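Local coordinates for protein cellulase (PDB 5E0C) that probably hydrolyses internal beta-1,4-glucosidic bonds of cellulose, with a family 5 catalytic barrel followed by two carbohydrate-binding domains, at residues A15-G20 with Y55-I60; D358-L363 with G390-M395; N368-L373 with E384-A389; E434-N439 with P450-G455. All coordinates share one frame; numbering follows the deposited sequence.

Contact 1 of 4, residues A15-G20 with Y55-I60; sequences ADMQPG and YKSIRI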
loop_
_atom_site.group_PDB
_atom_site.type_symbol
_atom_site.label_atom_id
_atom_site.label_comp_id
_atom_site.label_asym_id
_atom_site.label_seq_id
_atom_site.Cartn_x
_atom_site.Cartn_y
_atom_site.Cartn_z
ATOM N N ALA A 15 17.664 -8.808 -9.284
ATOM C CA ALA A 15 17.745 -7.446 -9.811
ATOM C C ALA A 15 16.964 -7.352 -11.121
ATOM O O ALA A 15 16.324 -6.349 -11.408
ATOM C CB ALA A 15 19.182 -7.026 -10.019
ATOM N N ASP A 16 16.998 -8.427 -11.894
ATOM C CA ASP A 16 16.336 -8.460 -13.186
ATOM C C ASP A 16 14.831 -8.568 -12.991
ATOM O O ASP A 16 14.065 -8.391 -13.926
ATOM C CB ASP A 16 16.862 -9.621 -14.025
ATOM C CG ASP A 16 16.532 -9.472 -15.502
ATOM O OD1 ASP A 16 16.253 -8.330 -15.924
ATOM O OD2 ASP A 16 16.557 -10.483 -16.244
ATOM N N MET A 17 14.409 -8.871 -11.766
ATOM C CA MET A 17 12.979 -8.843 -11.450
ATOM C C MET A 17 12.401 -7.431 -11.335
ATOM O O MET A 17 11.201 -7.232 -11.507
ATOM C CB MET A 17 12.697 -9.583 -10.142
ATOM C CG MET A 17 12.900 -11.067 -10.209
ATOM S SD MET A 17 12.788 -11.729 -8.535
ATOM C CE MET A 17 11.093 -11.323 -8.109
ATOM N N GLN A 18 13.251 -6.463 -11.007
ATOM C CA GLN A 18 12.800 -5.105 -10.695
ATOM C C GLN A 18 12.084 -4.404 -11.858
ATOM O O GLN A 18 12.613 -4.349 -12.955
ATOM C CB GLN A 18 14.000 -4.268 -10.262
ATOM C CG GLN A 18 13.637 -2.928 -9.671
ATOM C CD GLN A 18 13.191 -3.027 -8.231
ATOM O OE1 GLN A 18 12.170 -3.659 -7.919
ATOM N NE2 GLN A 18 13.961 -2.409 -7.334
ATOM N N PRO A 19 10.872 -3.873 -11.635
ATOM C CA PRO A 19 9.961 -3.933 -10.487
ATOM C C PRO A 19 8.849 -4.960 -10.696
ATOM O O PRO A 19 8.576 -5.350 -11.829
ATOM C CB PRO A 19 9.376 -2.526 -10.452
ATOM C CG PRO A 19 9.248 -2.183 -11.923
ATOM C CD PRO A 19 10.391 -2.901 -12.637
ATOM N N GLY A 20 8.198 -5.365 -9.613
ATOM C CA GLY A 20 7.191 -6.400 -9.691
ATOM C C GLY A 20 5.798 -5.922 -9.340
ATOM O O GLY A 20 5.625 -4.848 -8.760
ATOM N N TYR A 55 6.520 -3.471 -15.851
ATOM C CA TYR A 55 6.794 -4.432 -14.786
ATOM C C TYR A 55 7.537 -5.619 -15.344
ATOM O O TYR A 55 7.201 -6.117 -16.418
ATOM C CB TYR A 55 5.508 -4.874 -14.089
ATOM C CG TYR A 55 4.983 -3.793 -13.185
ATOM C CD1 TYR A 55 5.490 -3.638 -11.902
ATOM C CD2 TYR A 55 4.016 -2.890 -13.627
ATOM C CE1 TYR A 55 5.040 -2.632 -11.074
ATOM C CE2 TYR A 55 3.558 -1.879 -12.804
ATOM C CZ TYR A 55 4.076 -1.756 -11.527
ATOM O OH TYR A 55 3.628 -0.752 -10.708
ATOM N N LYS A 56 8.564 -6.058 -14.617
ATOM C CA LYS A 56 9.416 -7.155 -15.075
ATOM C C LYS A 56 9.244 -8.441 -14.255
ATOM O O LYS A 56 9.952 -9.426 -14.479
ATOM C CB LYS A 56 10.876 -6.713 -15.067
ATOM C CG LYS A 56 11.245 -5.908 -16.294
ATOM C CD LYS A 56 12.505 -5.084 -16.088
ATOM C CE LYS A 56 13.756 -5.922 -15.801
ATOM N NZ LYS A 56 14.107 -6.868 -16.905
ATOM N N SER A 57 8.300 -8.433 -13.319
ATOM C CA SER A 57 8.010 -9.636 -12.552
ATOM C C SER A 57 6.618 -9.550 -11.952
ATOM O O SER A 57 6.095 -8.464 -11.714
ATOM C CB SER A 57 9.044 -9.856 -11.447
ATOM O OG SER A 57 8.968 -8.837 -10.471
ATOM N N ILE A 58 6.014 -10.703 -11.713
ATOM C CA ILE A 58 4.677 -10.734 -11.171
ATOM C C ILE A 58 4.576 -11.773 -10.047
ATOM O O ILE A 58 5.121 -12.871 -10.148
ATOM C CB ILE A 58 3.641 -11.025 -12.291
ATOM C CG1 ILE A 58 2.213 -10.977 -11.751
ATOM C CG2 ILE A 58 3.903 -12.366 -12.947
ATOM C CD1 ILE A 58 1.167 -11.238 -12.833
ATOM N N ARG A 59 3.891 -11.409 -8.969
ATOM C CA ARG A 59 3.644 -12.340 -7.879
ATOM C C ARG A 59 2.215 -12.817 -7.983
ATOM O O ARG A 59 1.287 -12.007 -8.053
ATOM C CB ARG A 59 3.897 -11.687 -6.518
ATOM C CG ARG A 59 3.802 -12.632 -5.306
ATOM C CD ARG A 59 4.468 -11.978 -4.096
ATOM N NE ARG A 59 4.310 -12.693 -2.825
ATOM C CZ ARG A 59 3.385 -12.406 -1.909
ATOM N NH1 ARG A 59 2.506 -11.436 -2.118
ATOM N NH2 ARG A 59 3.330 -13.088 -0.782
ATOM N N ILE A 60 2.041 -14.132 -8.028
ATOM C CA ILE A 60 0.716 -14.702 -8.132
ATOM C C ILE A 60 0.364 -15.415 -6.843
ATOM O O ILE A 60 0.630 -16.603 -6.707
ATOM C CB ILE A 60 0.611 -15.692 -9.303
ATOM C CG1 ILE A 60 1.113 -15.061 -10.591
ATOM C CG2 ILE A 60 -0.828 -16.150 -9.499
ATOM C CD1 ILE A 60 1.016 -16.002 -11.777
#

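Contact 2 of 4, residues D358-L363 with G390-M395; sequences DQDIQL and GDVLTM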
loop_
_atom_site.group_PDB
_atom_site.type_symbol
_atom_site.label_atom_id
_atom_site.label_comp_id
_atom_site.label_asym_id
_atom_site.label_seq_id
_atom_site.Cartn_x
_atom_site.Cartn_y
_atom_site.Cartn_z
ATOM N N ASP A 358 0.658 37.193 -4.481
ATOM C CA ASP A 358 1.745 36.257 -4.742
ATOM C C ASP A 358 1.716 35.126 -3.711
ATOM O O ASP A 358 1.408 35.365 -2.545
ATOM C CB ASP A 358 3.098 36.972 -4.682
ATOM C CG ASP A 358 3.380 37.810 -5.914
ATOM O OD1 ASP A 358 2.471 38.005 -6.754
ATOM O OD2 ASP A 358 4.527 38.287 -6.039
ATOM N N GLN A 359 2.041 33.904 -4.130
ATOM C CA GLN A 359 2.036 32.770 -3.203
ATOM C C GLN A 359 3.284 31.916 -3.312
ATOM O O GLN A 359 3.623 31.431 -4.391
ATOM C CB GLN A 359 0.808 31.885 -3.432
ATOM C CG GLN A 359 -0.511 32.474 -2.950
ATOM C CD GLN A 359 -1.291 31.504 -2.076
ATOM O OE1 GLN A 359 -0.735 30.544 -1.527
ATOM N NE2 GLN A 359 -2.591 31.740 -1.957
ATOM N N ASP A 360 3.953 31.717 -2.183
ATOM C CA ASP A 360 5.152 30.891 -2.126
ATOM C C ASP A 360 4.814 29.426 -1.914
ATOM O O ASP A 360 3.817 29.090 -1.269
ATOM C CB ASP A 360 6.077 31.372 -1.009
ATOM C CG ASP A 360 6.809 32.646 -1.369
ATOM O OD1 ASP A 360 6.553 33.182 -2.466
ATOM O OD2 ASP A 360 7.616 33.127 -0.538
ATOM N N ILE A 361 5.656 28.559 -2.466
ATOM C CA ILE A 361 5.520 27.113 -2.342
ATOM C C ILE A 361 6.885 26.498 -2.191
ATOM O O ILE A 361 7.772 26.747 -2.998
ATOM C CB ILE A 361 4.849 26.458 -3.564
ATOM C CG1 ILE A 361 3.511 27.114 -3.877
ATOM C CG2 ILE A 361 4.682 24.958 -3.336
ATOM C CD1 ILE A 361 3.143 26.999 -5.321
ATOM N N GLN A 362 7.046 25.680 -1.162
ATOM C CA GLN A 362 8.326 25.050 -0.900
ATOM C C GLN A 362 8.460 23.780 -1.719
ATOM O O GLN A 362 7.671 22.849 -1.554
ATOM C CB GLN A 362 8.471 24.751 0.596
ATOM C CG GLN A 362 9.722 23.971 0.967
ATOM C CD GLN A 362 10.972 24.790 0.783
ATOM O OE1 GLN A 362 11.080 25.900 1.310
ATOM N NE2 GLN A 362 11.920 24.266 0.006
ATOM N N LEU A 363 9.453 23.743 -2.604
ATOM C CA LEU A 363 9.744 22.536 -3.371
ATOM C C LEU A 363 10.747 21.646 -2.654
ATOM O O LEU A 363 11.464 22.093 -1.763
ATOM C CB LEU A 363 10.288 22.886 -4.754
ATOM C CG LEU A 363 9.436 23.788 -5.635
ATOM C CD1 LEU A 363 10.120 24.003 -6.977
ATOM C CD2 LEU A 363 8.009 23.239 -5.798
ATOM N N GLY A 390 15.998 29.678 -5.347
ATOM C CA GLY A 390 16.474 28.444 -4.768
ATOM C C GLY A 390 15.454 27.358 -5.048
ATOM O O GLY A 390 15.216 27.024 -6.209
ATOM N N ASP A 391 14.842 26.815 -3.994
ATOM C CA ASP A 391 13.794 25.820 -4.171
ATOM C C ASP A 391 12.446 26.340 -3.712
ATOM O O ASP A 391 11.550 25.563 -3.408
ATOM C CB ASP A 391 14.132 24.513 -3.437
ATOM C CG ASP A 391 14.380 24.702 -1.956
ATOM O OD1 ASP A 391 14.135 25.801 -1.415
ATOM O OD2 ASP A 391 14.811 23.721 -1.318
ATOM N N VAL A 392 12.308 27.656 -3.644
ATOM C CA VAL A 392 11.020 28.254 -3.343
ATOM C C VAL A 392 10.394 28.779 -4.627
ATOM O O VAL A 392 10.944 29.675 -5.271
ATOM C CB VAL A 392 11.139 29.403 -2.318
ATOM C CG1 VAL A 392 9.783 30.083 -2.090
ATOM C CG2 VAL A 392 11.683 28.885 -1.010
ATOM N N LEU A 393 9.246 28.212 -4.990
ATOM C CA LEU A 393 8.493 28.618 -6.173
ATOM C C LEU A 393 7.466 29.690 -5.823
ATOM O O LEU A 393 6.773 29.579 -4.829
ATOM C CB LEU A 393 7.794 27.408 -6.803
ATOM C CG LEU A 393 6.729 27.726 -7.861
ATOM C CD1 LEU A 393 7.369 28.331 -9.106
ATOM C CD2 LEU A 393 5.925 26.477 -8.218
ATOM N N THR A 394 7.361 30.735 -6.628
ATOM C CA THR A 394 6.351 31.741 -6.358
ATOM C C THR A 394 5.401 31.858 -7.532
ATOM O O THR A 394 5.832 32.114 -8.654
ATOM C CB THR A 394 6.969 33.131 -6.069
ATOM O OG1 THR A 394 7.853 33.053 -4.940
ATOM C CG2 THR A 394 5.873 34.136 -5.767
ATOM N N MET A 395 4.109 31.673 -7.271
ATOM C CA MET A 395 3.076 31.990 -8.260
ATOM C C MET A 395 2.699 33.464 -8.147
ATOM O O MET A 395 2.359 33.953 -7.055
ATOM C CB MET A 395 1.831 31.111 -8.078
ATOM C CG MET A 395 2.041 29.634 -8.372
ATOM S SD MET A 395 2.726 29.280 -10.015
ATOM C CE MET A 395 1.518 30.100 -11.061
#

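Contact 3 of 4, residues N368-L373 with E384-A389; sequences NELTGL and EDYELA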
loop_
_atom_site.group_PDB
_atom_site.type_symbol
_atom_site.label_atom_id
_atom_site.label_comp_id
_atom_site.label_asym_id
_atom_site.label_seq_id
_atom_site.Cartn_x
_atom_site.Cartn_y
_atom_site.Cartn_z
ATOM N N ASN A 368 17.095 17.392 -8.374
ATOM C CA ASN A 368 16.653 17.797 -9.705
ATOM C C ASN A 368 16.554 19.312 -9.843
ATOM O O ASN A 368 16.832 20.053 -8.897
ATOM C CB ASN A 368 15.307 17.152 -10.030
ATOM C CG ASN A 368 15.399 15.643 -10.126
ATOM O OD1 ASN A 368 16.352 15.106 -10.678
ATOM N ND2 ASN A 368 14.406 14.953 -9.584
ATOM N N GLU A 369 16.165 19.774 -11.028
ATOM C CA GLU A 369 16.036 21.205 -11.261
ATOM C C GLU A 369 14.713 21.509 -11.921
ATOM O O GLU A 369 14.283 20.775 -12.811
ATOM C CB GLU A 369 17.174 21.729 -12.143
ATOM C CG GLU A 369 18.576 21.564 -11.569
ATOM C CD GLU A 369 18.850 22.456 -10.363
ATOM O OE1 GLU A 369 18.005 23.314 -10.015
ATOM O OE2 GLU A 369 19.930 22.300 -9.757
ATOM N N LEU A 370 14.075 22.591 -11.490
ATOM C CA LEU A 370 12.876 23.078 -12.156
ATOM C C LEU A 370 13.217 23.577 -13.559
ATOM O O LEU A 370 14.153 24.359 -13.725
ATOM C CB LEU A 370 12.241 24.201 -11.354
ATOM C CG LEU A 370 10.876 24.669 -11.862
ATOM C CD1 LEU A 370 9.782 23.630 -11.571
ATOM C CD2 LEU A 370 10.528 26.033 -11.282
ATOM N N THR A 371 12.476 23.125 -14.567
ATOM C CA THR A 371 12.722 23.601 -15.921
ATOM C C THR A 371 11.539 24.356 -16.494
ATOM O O THR A 371 11.694 25.120 -17.458
ATOM C CB THR A 371 13.052 22.466 -16.875
ATOM O OG1 THR A 371 11.935 21.584 -16.951
ATOM C CG2 THR A 371 14.267 21.716 -16.395
ATOM N N GLY A 372 10.353 24.131 -15.935
ATOM C CA GLY A 372 9.213 24.911 -16.388
ATOM C C GLY A 372 7.926 24.701 -15.619
ATOM O O GLY A 372 7.852 23.833 -14.754
ATOM N N LEU A 373 6.925 25.522 -15.922
ATOM C CA LEU A 373 5.557 25.297 -15.462
ATOM C C LEU A 373 4.642 25.258 -16.665
ATOM O O LEU A 373 4.874 25.977 -17.630
ATOM C CB LEU A 373 5.077 26.393 -14.503
ATOM C CG LEU A 373 5.755 26.584 -13.151
ATOM C CD1 LEU A 373 4.916 27.530 -12.291
ATOM C CD2 LEU A 373 5.976 25.240 -12.454
ATOM N N GLU A 384 6.408 36.861 -15.302
ATOM C CA GLU A 384 5.045 37.375 -15.276
ATOM C C GLU A 384 4.065 36.457 -14.524
ATOM O O GLU A 384 3.145 36.932 -13.853
ATOM C CB GLU A 384 4.556 37.595 -16.709
ATOM C CG GLU A 384 3.573 38.737 -16.847
ATOM C CD GLU A 384 4.215 40.114 -16.640
ATOM O OE1 GLU A 384 5.446 40.273 -16.838
ATOM O OE2 GLU A 384 3.474 41.041 -16.260
ATOM N N ASP A 385 4.266 35.146 -14.659
ATOM C CA ASP A 385 3.411 34.134 -14.037
ATOM C C ASP A 385 4.050 33.487 -12.816
ATOM O O ASP A 385 3.355 33.084 -11.889
ATOM C CB ASP A 385 3.067 33.025 -15.034
ATOM C CG ASP A 385 2.131 33.486 -16.122
ATOM O OD1 ASP A 385 1.443 34.499 -15.916
ATOM O OD2 ASP A 385 2.061 32.813 -17.171
ATOM N N TYR A 386 5.373 33.347 -12.828
ATOM C CA TYR A 386 6.032 32.671 -11.728
ATOM C C TYR A 386 7.503 32.997 -11.618
ATOM O O TYR A 386 8.130 33.403 -12.583
ATOM C CB TYR A 386 5.859 31.152 -11.844
ATOM C CG TYR A 386 6.648 30.496 -12.958
ATOM C CD1 TYR A 386 6.177 30.492 -14.272
ATOM C CD2 TYR A 386 7.863 29.863 -12.697
ATOM C CE1 TYR A 386 6.893 29.874 -15.288
ATOM C CE2 TYR A 386 8.583 29.247 -13.709
ATOM C CZ TYR A 386 8.094 29.258 -14.997
ATOM O OH TYR A 386 8.811 28.646 -15.996
ATOM N N GLU A 387 8.039 32.805 -10.423
ATOM C CA GLU A 387 9.451 33.021 -10.143
ATOM C C GLU A 387 9.987 31.823 -9.369
ATOM O O GLU A 387 9.226 31.025 -8.822
ATOM C CB GLU A 387 9.674 34.296 -9.318
ATOM C CG GLU A 387 9.043 35.555 -9.861
ATOM C CD GLU A 387 8.977 36.678 -8.827
ATOM O OE1 GLU A 387 9.271 36.420 -7.639
ATOM O OE2 GLU A 387 8.623 37.819 -9.205
ATOM N N LEU A 388 11.303 31.716 -9.301
ATOM C CA LEU A 388 11.930 30.699 -8.490
ATOM C C LEU A 388 13.126 31.295 -7.771
ATOM O O LEU A 388 13.960 31.958 -8.391
ATOM C CB LEU A 388 12.355 29.504 -9.344
ATOM C CG LEU A 388 13.077 28.374 -8.611
ATOM C CD1 LEU A 388 12.125 27.656 -7.664
ATOM C CD2 LEU A 388 13.709 27.398 -9.596
ATOM N N ALA A 389 13.203 31.065 -6.461
ATOM C CA ALA A 389 14.380 31.452 -5.693
ATOM C C ALA A 389 14.877 30.239 -4.916
ATOM O O ALA A 389 14.247 29.815 -3.943
ATOM C CB ALA A 389 14.063 32.617 -4.753
HETATM O O HOH W 1 7.396 27.918 -18.417
#

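Contact 4 of 4, residues E434-N439 with P450-G455; sequences EPTLEN and PAHFNG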
loop_
_atom_site.group_PDB
_atom_site.type_symbol
_atom_site.label_atom_id
_atom_site.label_comp_id
_atom_site.label_asym_id
_atom_site.label_seq_id
_atom_site.Cartn_x
_atom_site.Cartn_y
_atom_site.Cartn_z
ATOM N N GLU A 434 -14.174 29.195 3.851
ATOM C CA GLU A 434 -14.251 28.496 5.129
ATOM C C GLU A 434 -15.343 27.427 5.074
ATOM O O GLU A 434 -16.488 27.724 4.736
ATOM C CB GLU A 434 -14.518 29.474 6.271
ATOM C CG GLU A 434 -14.727 28.802 7.623
ATOM C CD GLU A 434 -14.527 29.762 8.790
ATOM O OE1 GLU A 434 -15.526 30.212 9.396
ATOM O OE2 GLU A 434 -13.359 30.073 9.092
ATOM N N PRO A 435 -14.985 26.173 5.385
ATOM C CA PRO A 435 -15.978 25.100 5.340
ATOM C C PRO A 435 -16.953 25.184 6.522
ATOM O O PRO A 435 -16.567 25.599 7.623
ATOM C CB PRO A 435 -15.121 23.830 5.392
ATOM C CG PRO A 435 -13.898 24.237 6.076
ATOM C CD PRO A 435 -13.647 25.669 5.717
ATOM N N THR A 436 -18.210 24.828 6.287
ATOM C CA THR A 436 -19.195 24.882 7.354
ATOM C C THR A 436 -19.974 23.573 7.473
ATOM O O THR A 436 -20.119 22.809 6.503
ATOM C CB THR A 436 -20.189 26.056 7.162
ATOM O OG1 THR A 436 -20.827 25.947 5.885
ATOM C CG2 THR A 436 -19.466 27.386 7.242
ATOM N N LEU A 437 -20.454 23.329 8.687
ATOM C CA LEU A 437 -21.223 22.143 9.017
ATOM C C LEU A 437 -22.636 22.535 9.422
ATOM O O LEU A 437 -22.912 23.702 9.680
ATOM C CB LEU A 437 -20.538 21.361 10.140
ATOM C CG LEU A 437 -19.119 20.912 9.791
ATOM C CD1 LEU A 437 -18.392 20.304 10.986
ATOM C CD2 LEU A 437 -19.155 19.936 8.638
ATOM N N GLU A 438 -23.532 21.559 9.483
ATOM C CA GLU A 438 -24.908 21.846 9.854
ATOM C C GLU A 438 -25.365 20.976 11.012
ATOM O O GLU A 438 -24.769 19.940 11.302
ATOM C CB GLU A 438 -25.832 21.670 8.646
ATOM C CG GLU A 438 -25.600 22.740 7.601
ATOM C CD GLU A 438 -26.489 22.616 6.384
ATOM O OE1 GLU A 438 -27.407 21.764 6.377
ATOM O OE2 GLU A 438 -26.260 23.383 5.423
ATOM N N ASN A 439 -26.410 21.431 11.692
ATOM C CA ASN A 439 -27.086 20.624 12.697
ATOM C C ASN A 439 -27.765 19.441 12.034
ATOM O O ASN A 439 -28.183 19.517 10.875
ATOM C CB ASN A 439 -28.121 21.448 13.464
ATOM C CG ASN A 439 -27.524 22.676 14.115
ATOM O OD1 ASN A 439 -26.379 22.662 14.555
ATOM N ND2 ASN A 439 -28.301 23.752 14.173
ATOM N N PRO A 450 -24.336 17.077 7.563
ATOM C CA PRO A 450 -24.343 17.808 6.292
ATOM C C PRO A 450 -23.220 18.823 6.302
ATOM O O PRO A 450 -23.036 19.520 7.298
ATOM C CB PRO A 450 -25.711 18.492 6.269
ATOM C CG PRO A 450 -26.546 17.729 7.272
ATOM C CD PRO A 450 -25.576 17.287 8.328
ATOM N N ALA A 451 -22.469 18.892 5.212
ATOM C CA ALA A 451 -21.264 19.701 5.186
ATOM C C ALA A 451 -21.207 20.572 3.946
ATOM O O ALA A 451 -21.727 20.212 2.888
ATOM C CB ALA A 451 -20.036 18.813 5.255
ATOM N N HIS A 452 -20.586 21.733 4.092
ATOM C CA HIS A 452 -20.241 22.556 2.948
ATOM C C HIS A 452 -18.734 22.617 2.874
ATOM O O HIS A 452 -18.103 23.408 3.581
ATOM C CB HIS A 452 -20.835 23.958 3.072
ATOM C CG HIS A 452 -22.327 23.972 3.164
ATOM N ND1 HIS A 452 -23.141 23.846 2.058
ATOM C CD2 HIS A 452 -23.154 24.085 4.231
ATOM C CE1 HIS A 452 -24.405 23.889 2.439
ATOM N NE2 HIS A 452 -24.441 24.033 3.752
ATOM N N PHE A 453 -18.154 21.773 2.033
ATOM C CA PHE A 453 -16.704 21.638 1.994
ATOM C C PHE A 453 -16.029 22.871 1.406
ATOM O O PHE A 453 -14.886 23.175 1.752
ATOM C CB PHE A 453 -16.308 20.379 1.220
ATOM C CG PHE A 453 -16.709 19.103 1.915
ATOM C CD1 PHE A 453 -16.075 18.710 3.086
ATOM C CD2 PHE A 453 -17.727 18.306 1.410
ATOM C CE1 PHE A 453 -16.444 17.547 3.737
ATOM C CE2 PHE A 453 -18.096 17.134 2.053
ATOM C CZ PHE A 453 -17.455 16.756 3.221
ATOM N N ASN A 454 -16.742 23.574 0.532
ATOM C CA ASN A 454 -16.281 24.838 -0.028
ATOM C C ASN A 454 -14.865 24.774 -0.603
ATOM O O ASN A 454 -14.039 25.649 -0.358
ATOM C CB ASN A 454 -16.388 25.935 1.038
ATOM C CG ASN A 454 -17.840 26.217 1.428
ATOM O OD1 ASN A 454 -18.761 25.950 0.647
ATOM N ND2 ASN A 454 -18.050 26.752 2.632
ATOM N N GLY A 455 -14.595 23.718 -1.367
ATOM C CA GLY A 455 -13.329 23.563 -2.064
ATOM C C GLY A 455 -12.233 22.955 -1.216
ATOM O O GLY A 455 -11.171 22.599 -1.718
HETATM O O HOH W 2 -20.996 27.577 3.525
#

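Contact 1 of 4, residues A15-G20 with Y55-I60
Lys56 and Asp16 meet in a salt bridge, with Lys56 NZ 2.8 Å from Asp16 OD1. The ammonium group comes in from above the carboxylate plane, and the two side chains cross at about a right angle. Bends near the end of the lysine (chi3 62°, chi4 61°) curl it round the backbone of Asp16 to Gln18, and Lys56 CD lies 3.2 Å from Gln18 O. Further in, Ser57 OG donates to Met17 O at 2.9 Å, reaching that oxygen from out of the carbonyl plane. Pro19, which follows a cis peptide bond, takes a 2.9 Å bond from Lys56 N on its carbonyl oxygen, and Ser57 N adds a weak one. The same oxygen sits at the edge of the Tyr55 ring, while Pro19 CG touches Tyr55 CD1 at 4.0 Å.

A second shell sets these groups in place. Asp16 OD2 is bonded to Tyr97 OH, the amide of Gln18 is held by His307 N and Val305 O, and Trp336 meets the Tyr55 ring edge-to-face. The contact thus lies where the chain leaves its first helix and enters strand 20-23 of the TIM barrel, beside strand 57-60. Met17 O is met by a hydroxyl and Asp16 OD1 by a cation, so the adjacent Lys56 and Ser57 are likely to fix this turn by charge and hydrogen bonding together.

Contact 2 of 4, residues D358-L363 with G390-M395
Asp358 leads into the pairing with a CA-H...O contact to Met395 O (CA to O 3.3 Å), at the head of an antiparallel ladder between strands 359-364 and 392-395. These are the two inner strands of a four-stranded sheet in the X2 module, whose clan has immunoglobulin-like beta sandwiches. The Asp358 carboxylate itself turns to Lys396 and to the backbone N of Ala397. Gln359 forms a hydrogen-bonded pair with Met395, each N bonding to the other's O at 2.9 Å, while its amide leads off to His349 O. Asp360 comes next, in a non-hydrogen-bonded pair with Thr394. The two side chains lie alongside, pointing the same way, and Thr394 OG1 donates to Asp360 OD1 at 2.8 Å from above the carboxylate plane. On the other face Ile361, hydrogen-bonded to Leu393, puts its CD1 4.1 Å from Leu393 CD2 and close to Met395 CG, with Phe427 of strand 425-432 packing on both Ile361 and Leu393.

Gln362 starts out with CG trans to its own N (chi1 175°), then bends at chi2 (69°) to carry the amide onward, beside Leu363 and toward Asp391. There NE2 donates to Asp391 OD1 at 3.0 Å and to Leu363 O at 2.8 Å, the amide standing nearly perpendicular to the carboxylate. With a leucine here both bonds from NE2 would be lost, probably leaving the Asp391 carboxylate freer to turn. Finally, Leu363 N donates to Asp391 O at 2.9 Å, and Leu363 CD1 lies 4.1 Å from Leu393 CB.

Contact 3 of 4, residues N368-L373 with E384-A389
Tyr386 lays one face of its ring on Leu373, and this pair forms the centre of the contact. Leu373 CG sits 3.8 Å from the ring centroid, only 4° off the normal, a clear CH-pi contact. Its CD1 branch reaches on toward the root of the ring, 3.5 Å from Tyr386 CG. The side chains slide past each other in opposite directions, so the leucine's CB lies nearer the hydroxyl end of the tyrosine and its CD1 methyl nearer Tyr386 CB. With chi1 at 71°, the tyrosine CG stands between its own N and carbonyl carbon, and the ring projects across to the other strand.

Leu370 extends the patch. Leu388 CD2 lies 3.9 Å from both Leu370 CB and Leu370 CD2, the two leucines cross obliquely, and Leu370 CD2 also brushes Tyr386 CE2.

Tyr386 OH donates to a water at 2.9 Å, and that water donates in turn to Leu373 O at 3.3 Å, linking the hydroxyl end of the ring to the backbone of the leucine it packs on.

Leu393 and Met395 pack against both Leu373 and Tyr386, while from strand 410-419 Ala417 touches Leu370 and Leu373, and Phe419 touches Leu370. Thr371 and Gly372 both face Gln418 in a classic beta bulge. No hydrogen bond joins the two segments directly; the axes of strands 370-373 and 386-389 come within 9.2 Å, in different sheets, which is the face-to-face packing of an immunoglobulin-like beta sandwich.

Contact 4 of 4, residues E434-N439 with P450-G455
The His452 ring is met at its edge by Glu438, NE2 donating to Glu438 OE2 at 2.6 Å. The carboxylate oxygen receives it on its anti side, tilted well out of the carboxylate plane, and the ring and carboxylate planes are 51° apart. Thr436 OG1 comes at the same ring obliquely, 3.4 Å from His452 CD2. The Asn454 amide has Glu434 O in its plane, ND2 donating at 2.8 Å, and a water links ND2 to Thr436 OG1. Ala451 CB lies over one face of the Phe453 ring, toward its rim, and meets Leu437 CD2 at 3.7 Å.

In the backbone, Thr436 and His452 form an antiparallel hydrogen-bonded pair, with His452 N 2.7 Å from Thr436 O. Glu438 leaves the backbone with CG trans to its carbonyl carbon (chi1 -69°) and runs on extended past Pro450 CB to the histidine. A glutamine in its place would probably weaken the grip on His452 NE2, taking away the negative charge that faces the ring.

The contact belongs to the hairpin of strands 436-443 and 448-452 in the C-terminal carbohydrate-binding domain. Leu437 and Pro435 pack inward on Val522 of strand 521-529, while Ile495 of strand 494-497 touches Leu437 and Phe453.

The four contacts sample three modules of one chain. Contact 1 lies in the catalytic barrel, its touching residues at the N-terminal end of strand 57-60, away from the end where the active site of TIM barrels usually opens; Arg59, farther along that strand, reaches Glu145 and Glu271 inside the barrel. Contacts 2 and 3 share the X2 domain, with centres 9 Å apart. Contact 3 is nested in the chain loop closed by contact 2, and they touch where Thr394 N lies 2.9 Å from Glu387 O, probably a hydrogen bond between neighbouring strands. Contact 4 belongs to the last module, its centre 30 Å from that of contact 2 and 45 Å from that of contact 1.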